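Local coordinates for disulfide oxidoreductase (Xylella fastidiosa, PDB 2REM), which probably acts as a thiol-disulfide oxidoreductase of the DsbA type in the periplasm, helping proteins there to exchange or form disulfide bonds, at residues A80-L84 with R127-F132. Residue numbers count along the deposited sequence, not the author numbering.
Sequences AADVL and RFVATF
L84 lays its isobutyl group over one side of helix 125-132, spanning R127, F128 and T131. Its m,t rotamer (chi1 -66°, chi2 167°) brings CD1 to 3.9 Å from F128 CD1, while CD2 lies 3.3 Å from T131 OG1 and 3.5 Å from R127 NH1, at the edge of the guanidinium. The segments cross obliquely with opposite chain sense: A80 lies against F132, CA to CA 5.1 Å, while L84 reaches back to R127. Backbone angles at A80-V83 are helical (phi -53 to -67°, psi -39 to -47°), and L84, at -85/-4°, still donates from N to A80 O at 2.9 Å. R127-F132 is helical throughout.

A80, whose CA-CB bond points toward the other segment, packs in beside L84: A80 CA sits 3.8 Å from T131 CG2, and A80 CB lies 3.8 Å from F128 CE1 and 4.4 Å from the F132 ring edge at CD1. T131 adopts m (-58°), which directs OG1 to R127 O, one turn back, at 2.7 Å and leaves CG2 3.6 Å from V83 CG1.

This is helix-helix packing inside the helical domain that DsbA proteins insert into the thioredoxin fold, its centre about 17 Å from the centre of the chain. Y118 of helix 111-119 meets the F128 ring, and V137 of helix 135-151 touches A80 and T131.

No hydrogen bond crosses the interface; with the threonine hydroxyl bonded within its own helix, the 306 Å² of buried surface joins the helices chiefly by apolar, van der Waals contact.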
loop_
_atom_site.group_PDB
_atom_site.type_symbol
_atom_site.label_atom_id
_atom_site.label_comp_id
_atom_site.label_asym_id
_atom_site.label_seq_id
_atom_site.Cartn_x
_atom_site.Cartn_y
_atom_site.Cartn_z
ATOM N N ALA A 80 -9.128 -0.594 -8.380
ATOM C CA ALA A 80 -10.462 -1.000 -8.837
ATOM C C ALA A 80 -11.151 -1.826 -7.736
ATOM O O ALA A 80 -12.303 -1.599 -7.416
ATOM C CB ALA A 80 -10.374 -1.806 -10.138
ATOM N N ALA A 81 -10.414 -2.764 -7.145
ATOM C CA ALA A 81 -10.954 -3.585 -6.051
ATOM C C ALA A 81 -11.412 -2.705 -4.911
ATOM O O ALA A 81 -12.462 -2.927 -4.321
ATOM C CB ALA A 81 -9.900 -4.544 -5.551
ATOM N N ASP A 82 -10.602 -1.706 -4.595
ATOM C CA ASP A 82 -10.923 -0.802 -3.498
ATOM C C ASP A 82 -12.143 0.041 -3.789
ATOM O O ASP A 82 -13.020 0.167 -2.945
ATOM C CB ASP A 82 -9.733 0.090 -3.118
ATOM C CG ASP A 82 -9.907 0.721 -1.752
ATOM O OD1 ASP A 82 -10.511 0.083 -0.867
ATOM O OD2 ASP A 82 -9.444 1.838 -1.547
ATOM N N VAL A 83 -12.189 0.619 -4.981
ATOM C CA VAL A 83 -13.378 1.335 -5.444
ATOM C C VAL A 83 -14.607 0.451 -5.334
ATOM O O VAL A 83 -15.669 0.916 -4.951
ATOM C CB VAL A 83 -13.213 1.832 -6.914
ATOM C CG1 VAL A 83 -14.578 2.200 -7.542
ATOM C CG2 VAL A 83 -12.226 3.023 -6.982
ATOM N N LEU A 84 -14.439 -0.826 -5.640
ATOM C CA LEU A 84 -15.553 -1.775 -5.661
ATOM C C LEU A 84 -15.850 -2.377 -4.275
ATOM O O LEU A 84 -16.805 -3.095 -4.112
ATOM C CB LEU A 84 -15.285 -2.870 -6.711
ATOM C CG LEU A 84 -15.264 -2.373 -8.167
ATOM C CD1 LEU A 84 -14.706 -3.370 -9.160
ATOM C CD2 LEU A 84 -16.636 -1.848 -8.599
ATOM N N ARG A 127 -18.527 -4.689 -14.728
ATOM C CA ARG A 127 -18.248 -3.661 -13.728
ATOM C C ARG A 127 -16.762 -3.613 -13.363
ATOM O O ARG A 127 -16.192 -2.517 -13.212
ATOM C CB ARG A 127 -19.106 -3.801 -12.466
ATOM C CG ARG A 127 -19.064 -2.510 -11.625
ATOM C CD ARG A 127 -20.022 -2.486 -10.428
ATOM N NE ARG A 127 -20.870 -1.272 -10.391
ATOM C CZ ARG A 127 -20.458 -0.031 -10.086
ATOM N NH1 ARG A 127 -19.183 0.227 -9.804
ATOM N NH2 ARG A 127 -21.332 0.978 -10.074
ATOM N N PHE A 128 -16.135 -4.772 -13.191
ATOM C CA PHE A 128 -14.707 -4.755 -12.950
ATOM C C PHE A 128 -13.977 -4.025 -14.078
ATOM O O PHE A 128 -13.163 -3.154 -13.808
ATOM C CB PHE A 128 -14.054 -6.121 -12.770
ATOM C CG PHE A 128 -12.598 -5.989 -12.406
ATOM C CD1 PHE A 128 -12.239 -5.671 -11.099
ATOM C CD2 PHE A 128 -11.611 -6.032 -13.390
ATOM C CE1 PHE A 128 -10.906 -5.471 -10.765
ATOM C CE2 PHE A 128 -10.253 -5.832 -13.064
ATOM C CZ PHE A 128 -9.911 -5.557 -11.758
ATOM N N VAL A 129 -14.276 -4.389 -15.318
ATOM C CA VAL A 129 -13.607 -3.773 -16.482
ATOM C C VAL A 129 -13.860 -2.273 -16.561
ATOM O O VAL A 129 -12.918 -1.489 -16.753
ATOM C CB VAL A 129 -13.957 -4.486 -17.816
ATOM C CG1 VAL A 129 -13.424 -3.687 -19.015
ATOM C CG2 VAL A 129 -13.370 -5.880 -17.799
ATOM N N ALA A 130 -15.118 -1.876 -16.365
ATOM C CA ALA A 130 -15.474 -0.468 -16.350
ATOM C C ALA A 130 -14.732 0.258 -15.246
ATOM O O ALA A 130 -14.369 1.399 -15.409
ATOM C CB ALA A 130 -16.977 -0.277 -16.197
ATOM N N THR A 131 -14.515 -0.408 -14.117
ATOM C CA THR A 131 -13.903 0.259 -12.996
ATOM C C THR A 131 -12.411 0.373 -13.256
ATOM O O THR A 131 -11.830 1.443 -13.091
ATOM C CB THR A 131 -14.184 -0.485 -11.675
ATOM O OG1 THR A 131 -15.600 -0.583 -11.490
ATOM C CG2 THR A 131 -13.599 0.307 -10.491
ATOM N N PHE A 132 -11.820 -0.749 -13.664
ATOM C CA PHE A 132 -10.409 -0.840 -13.981
ATOM C C PHE A 132 -10.028 0.210 -15.037
ATOM O O PHE A 132 -8.988 0.813 -14.935
ATOM C CB PHE A 132 -10.141 -2.234 -14.546
ATOM C CG PHE A 132 -8.694 -2.566 -14.711
ATOM C CD1 PHE A 132 -7.953 -3.021 -13.625
ATOM C CD2 PHE A 132 -8.092 -2.492 -15.974
ATOM C CE1 PHE A 132 -6.624 -3.366 -13.770
ATOM C CE2 PHE A 132 -6.744 -2.832 -16.138
ATOM C CZ PHE A 132 -6.006 -3.265 -15.022
#